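Local coordinates for protein putative NADH-depentdent flavin oxidoreductase (Cupriavidus metallidurans, PDB 5OCS) that binds FMN and, as an Old Yellow Enzyme-type ene-reductase, probably uses NADPH to reduce the flavin, at residues I19-M24 and G51-E56; A59-G64 and L101-R106. One frame throughout, in Å; residues are numbered along the deposited sequence.

Interaction 1 of 2, residues I19-M24 and G51-E56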
loop_
_atom_site.group_PDB
_atom_site.type_symbol
_atom_site.label_atom_id
_atom_site.label_comp_id
_atom_site.label_asym_id
_atom_site.label_seq_id
_atom_site.Cartn_x
_atom_site.Cartn_y
_atom_site.Cartn_z
ATOM N N ILE D 19 -2.343 5.816 -17.534
ATOM C CA ILE D 19 -2.959 4.905 -16.570
ATOM C C ILE D 19 -3.739 5.676 -15.538
ATOM O O ILE D 19 -3.181 6.543 -14.884
ATOM C CB ILE D 19 -1.919 4.001 -15.862
ATOM C CG1 ILE D 19 -1.115 3.179 -16.872
ATOM C CG2 ILE D 19 -2.604 3.034 -14.910
ATOM C CD1 ILE D 19 0.183 2.684 -16.302
ATOM N N ALA D 20 -5.038 5.378 -15.415
ATOM C CA ALA D 20 -5.875 5.968 -14.370
ATOM C C ALA D 20 -6.308 4.879 -13.416
ATOM O O ALA D 20 -6.642 3.758 -13.857
ATOM C CB ALA D 20 -7.095 6.653 -14.977
ATOM N N ILE D 21 -6.338 5.196 -12.111
ATOM C CA ILE D 21 -6.840 4.285 -11.118
ATOM C C ILE D 21 -8.320 4.562 -11.003
ATOM O O ILE D 21 -8.705 5.683 -10.674
ATOM C CB ILE D 21 -6.145 4.422 -9.750
ATOM C CG1 ILE D 21 -4.687 4.080 -9.888
ATOM C CG2 ILE D 21 -6.787 3.489 -8.714
ATOM C CD1 ILE D 21 -3.872 4.505 -8.713
ATOM N N ALA D 22 -9.137 3.527 -11.247
ATOM C CA ALA D 22 -10.581 3.693 -11.354
ATOM C C ALA D 22 -11.164 3.975 -9.981
ATOM O O ALA D 22 -10.608 3.516 -8.998
ATOM C CB ALA D 22 -11.239 2.421 -11.930
ATOM N N PRO D 23 -12.269 4.746 -9.921
ATOM C CA PRO D 23 -12.910 4.987 -8.629
ATOM C C PRO D 23 -13.521 3.675 -8.187
ATOM O O PRO D 23 -14.266 3.015 -8.995
ATOM C CB PRO D 23 -13.987 6.028 -8.949
ATOM C CG PRO D 23 -14.282 5.826 -10.409
ATOM C CD PRO D 23 -13.019 5.345 -11.043
ATOM N N MET D 24 -13.129 3.214 -7.017
ATOM C CA MET D 24 -13.541 1.923 -6.556
ATOM C C MET D 24 -14.083 2.094 -5.155
ATOM O O MET D 24 -13.325 2.407 -4.252
ATOM C CB MET D 24 -12.370 0.946 -6.549
ATOM C CG MET D 24 -12.005 0.457 -7.924
ATOM S SD MET D 24 -10.559 -0.636 -7.911
ATOM C CE MET D 24 -9.236 0.529 -7.693
ATOM N N GLY D 51 -0.702 7.696 -13.599
ATOM C CA GLY D 51 -0.840 9.100 -13.854
ATOM C C GLY D 51 -1.943 9.817 -13.113
ATOM O O GLY D 51 -1.793 10.994 -12.728
ATOM N N LEU D 52 -3.035 9.095 -12.871
ATOM C CA LEU D 52 -4.254 9.674 -12.401
ATOM C C LEU D 52 -4.905 8.738 -11.367
ATOM O O LEU D 52 -5.061 7.532 -11.575
ATOM C CB LEU D 52 -5.177 9.873 -13.601
ATOM C CG LEU D 52 -6.520 10.488 -13.245
ATOM C CD1 LEU D 52 -6.424 11.892 -12.620
ATOM C CD2 LEU D 52 -7.450 10.474 -14.452
ATOM N N LEU D 53 -5.284 9.321 -10.246
ATOM C CA LEU D 53 -6.091 8.615 -9.261
ATOM C C LEU D 53 -7.473 9.257 -9.253
ATOM O O LEU D 53 -7.608 10.504 -9.193
ATOM C CB LEU D 53 -5.442 8.759 -7.885
ATOM C CG LEU D 53 -6.289 8.347 -6.675
ATOM C CD1 LEU D 53 -6.691 6.894 -6.684
ATOM C CD2 LEU D 53 -5.518 8.673 -5.413
ATOM N N ILE D 54 -8.524 8.441 -9.292
ATOM C CA ILE D 54 -9.877 8.925 -9.164
ATOM C C ILE D 54 -10.432 8.307 -7.906
ATOM O O ILE D 54 -10.598 7.080 -7.874
ATOM C CB ILE D 54 -10.779 8.504 -10.350
ATOM C CG1 ILE D 54 -10.107 8.847 -11.680
ATOM C CG2 ILE D 54 -12.129 9.210 -10.241
ATOM C CD1 ILE D 54 -10.866 8.402 -12.927
ATOM N N ILE D 55 -10.701 9.154 -6.902
ATOM C CA ILE D 55 -11.254 8.723 -5.645
ATOM C C ILE D 55 -12.662 8.150 -5.888
ATOM O O ILE D 55 -13.383 8.640 -6.773
ATOM C CB ILE D 55 -11.254 9.874 -4.603
ATOM C CG1 ILE D 55 -9.817 10.195 -4.145
ATOM C CG2 ILE D 55 -12.076 9.536 -3.355
ATOM C CD1 ILE D 55 -9.651 11.560 -3.516
ATOM N N GLU D 56 -13.022 7.142 -5.093
ATOM C CA GLU D 56 -14.284 6.452 -5.181
ATOM C C GLU D 56 -15.505 7.377 -5.190
ATOM O O GLU D 56 -15.459 8.521 -4.734
ATOM C CB GLU D 56 -14.464 5.511 -3.989
ATOM C CG GLU D 56 -14.651 6.205 -2.659
ATOM C CD GLU D 56 -14.507 5.245 -1.484
ATOM O OE1 GLU D 56 -15.490 4.535 -1.154
ATOM O OE2 GLU D 56 -13.406 5.210 -0.902
HETATM O O HOH W 1 -10.042 4.692 -6.535
#
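I21 N donates to L52 O at 2.7 Å, nearly straight at 165°. This bond sits midway in a short parallel pairing of strands 19-21 and 52-59. Before it, I19 O accepts from L52 N at 3.3 Å and takes a second, weak bond from G51 N. After it, I54 N donates to I21 O at 3.1 Å. Past I21 the direct bonding stops. Water 1 then takes over, donating to A22 O and to I54 O, each at 2.8 Å. P23 has no N-H to offer; its CA makes a C-H...O contact to I54 O at 3.2 Å. Its ring lies alongside I54, with P23 CB 3.9 Å from I54 CG2. On one face of the sheet A20 CB packs on L52 CD2; on the other I21 CG2 meets L53 CD1. Backbone hydrogen bonds run from A20 to I321 and I323 of strand 320-323, and from L53 to A96 and T98 of strand 96-102. E56 OE1 accepts from Q26 N. The contact belongs to the first beta-alpha-beta unit of the TIM barrel, with helix 36-46 as the crossover. Where strand 19-21 ends, one water satisfies A22 O and I54 O, bridging the segment that carries the FMN-site residue P23 to strand 52-59.

Interaction 2 of 2, residues A59-G64 and L101-R106; sequences AVSPEG and LAHAGR
The CA of G64 sits over one face of the H103 imidazole. It is 3.5 Å from the ring centroid and only 4° off the ring normal, a CH-pi contact over the middle of that face. The five ring atoms are therefore almost equally far from this CA. V60 comes to the same ring from another side. Its CG2 reaches the edge at H103 CD2, 3.9 Å away, and the two side chains cross at about a right angle. The other V60 branch, CG1, is anti to the carbonyl carbon (chi1 -56°) and packs on L101 CB at 4.2 Å. H103 CG is anti to its own backbone N, which carries the ring toward G64. Two in-plane partners fix the rotation of the ring. G105 N donates to H103 ND1 at 3.1 Å, and water 3 lies 3.0 Å from H103 NE2. Water 3 also donates to E63 OE2, an oxygen that forms a salt bridge with K155. Two backbone hydrogen bonds flank this CH-pi contact. V60 N donates to A102 O at 3.1 Å, and A104 N donates to G64 O at 2.8 Å. A59 and A102 pair in parallel as strands 52-59 and 96-102 end, and helix 150-169 packs on V60 and S61. The contact thus joins two loops that follow neighbouring barrel strands. Both ring nitrogens of H103 have partners: ND1 is satisfied by G105 N, and NE2 meets water 3, which links the ring to the K155-paired carboxylate of E63.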
loop_
_atom_site.group_PDB
_atom_site.type_symbol
_atom_site.label_atom_id
_atom_site.label_comp_id
_atom_site.label_asym_id
_atom_site.label_seq_id
_atom_site.Cartn_x
_atom_site.Cartn_y
_atom_site.Cartn_z
ATOM N N ALA D 59 -20.514 10.602 -2.134
ATOM C CA ALA D 59 -21.914 11.019 -2.057
ATOM C C ALA D 59 -22.031 12.519 -1.855
ATOM O O ALA D 59 -21.357 13.108 -0.995
ATOM C CB ALA D 59 -22.623 10.269 -0.934
ATOM N N VAL D 60 -22.898 13.139 -2.654
ATOM C CA VAL D 60 -23.217 14.544 -2.520
ATOM C C VAL D 60 -24.204 14.851 -1.371
ATOM O O VAL D 60 -24.387 16.019 -1.030
ATOM C CB VAL D 60 -23.677 15.168 -3.883
ATOM C CG1 VAL D 60 -22.601 14.954 -4.955
ATOM C CG2 VAL D 60 -25.026 14.585 -4.344
ATOM N N SER D 61 -24.799 13.829 -0.780
ATOM C CA SER D 61 -25.735 13.989 0.338
ATOM C C SER D 61 -25.819 12.650 0.978
ATOM O O SER D 61 -25.520 11.640 0.348
ATOM C CB SER D 61 -27.120 14.429 -0.180
ATOM O OG SER D 61 -27.706 13.469 -1.051
ATOM N N PRO D 62 -26.272 12.606 2.220
ATOM C CA PRO D 62 -26.399 11.290 2.852
ATOM C C PRO D 62 -27.340 10.362 2.095
ATOM O O PRO D 62 -27.054 9.189 1.972
ATOM C CB PRO D 62 -27.043 11.607 4.216
ATOM C CG PRO D 62 -27.029 13.072 4.377
ATOM C CD PRO D 62 -26.563 13.735 3.124
ATOM N N GLU D 63 -28.471 10.894 1.630
ATOM C CA GLU D 63 -29.477 10.108 0.874
ATOM C C GLU D 63 -28.974 9.588 -0.465
ATOM O O GLU D 63 -29.542 8.656 -1.021
ATOM C CB GLU D 63 -30.832 10.879 0.697
ATOM C CG GLU D 63 -30.888 12.085 -0.242
ATOM C CD GLU D 63 -30.506 13.409 0.409
ATOM O OE1 GLU D 63 -29.837 13.403 1.460
ATOM O OE2 GLU D 63 -30.857 14.461 -0.132
ATOM N N GLY D 64 -27.919 10.208 -0.991
ATOM C CA GLY D 64 -27.319 9.816 -2.215
ATOM C C GLY D 64 -26.237 8.767 -2.091
ATOM O O GLY D 64 -25.713 8.311 -3.110
ATOM N N LEU D 101 -17.884 12.398 -8.040
ATOM C CA LEU D 101 -19.019 12.828 -7.257
ATOM C C LEU D 101 -20.240 12.039 -7.734
ATOM O O LEU D 101 -20.453 11.869 -8.949
ATOM C CB LEU D 101 -19.225 14.320 -7.427
ATOM C CG LEU D 101 -18.196 15.255 -6.826
ATOM C CD1 LEU D 101 -18.671 16.690 -7.047
ATOM C CD2 LEU D 101 -17.934 14.990 -5.337
ATOM N N ALA D 102 -21.053 11.612 -6.780
ATOM C CA ALA D 102 -22.047 10.577 -7.017
ATOM C C ALA D 102 -23.329 10.791 -6.236
ATOM O O ALA D 102 -23.366 11.432 -5.210
ATOM C CB ALA D 102 -21.453 9.230 -6.661
ATOM N N HIS D 103 -24.397 10.215 -6.769
ATOM C CA HIS D 103 -25.672 10.087 -6.095
ATOM C C HIS D 103 -26.301 8.787 -6.651
ATOM O O HIS D 103 -26.439 8.640 -7.871
ATOM C CB HIS D 103 -26.552 11.270 -6.438
ATOM C CG HIS D 103 -27.778 11.372 -5.590
ATOM N ND1 HIS D 103 -28.735 10.381 -5.536
ATOM C CD2 HIS D 103 -28.227 12.370 -4.810
ATOM C CE1 HIS D 103 -29.706 10.757 -4.726
ATOM N NE2 HIS D 103 -29.417 11.969 -4.274
ATOM N N ALA D 104 -26.597 7.855 -5.764
ATOM C CA ALA D 104 -27.052 6.489 -6.133
ATOM C C ALA D 104 -28.514 6.402 -6.607
ATOM O O ALA D 104 -28.915 5.414 -7.191
ATOM C CB ALA D 104 -26.880 5.542 -4.951
ATOM N N GLY D 105 -29.303 7.422 -6.322
ATOM C CA GLY D 105 -30.668 7.490 -6.808
ATOM C C GLY D 105 -31.414 6.334 -6.177
ATOM O O GLY D 105 -31.278 6.076 -4.986
ATOM N N ARG D 106 -32.192 5.607 -6.984
ATOM C CA ARG D 106 -32.937 4.474 -6.464
ATOM C C ARG D 106 -32.110 3.325 -5.958
ATOM O O ARG D 106 -32.669 2.440 -5.338
ATOM C CB ARG D 106 -33.952 3.939 -7.484
ATOM C CG ARG D 106 -33.312 3.141 -8.605
ATOM C CD ARG D 106 -34.299 2.995 -9.738
ATOM N NE ARG D 106 -33.778 2.226 -10.860
ATOM C CZ ARG D 106 -34.539 1.590 -11.766
ATOM N NH1 ARG D 106 -35.881 1.577 -11.641
ATOM N NH2 ARG D 106 -33.936 0.924 -12.771
HETATM O O HOH W 2 -31.535 8.273 -3.272
HETATM O O HOH W 3 -31.107 14.018 -2.906
#

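Overall arrangement
Both interactions belong to one eight-stranded parallel TIM barrel, and strand 52-59 runs through both. Interaction 1 pairs its first part with strand 19-21; interaction 2 lies where its last residue meets the end of strand 96-102, and in the loops beyond. Their centres are about 19 Å apart; their segments adjoin in the sequence but make no other touch. Along the chain they come in series, the first closing before the second opens. The centre of interaction 1 is about 7 Å from the centre of the chain, that of interaction 2 about 14 Å. Together they tie three consecutive strands of the barrel. Residues of the FMN site, P23, A57 and Q100, lie in or close to these segments.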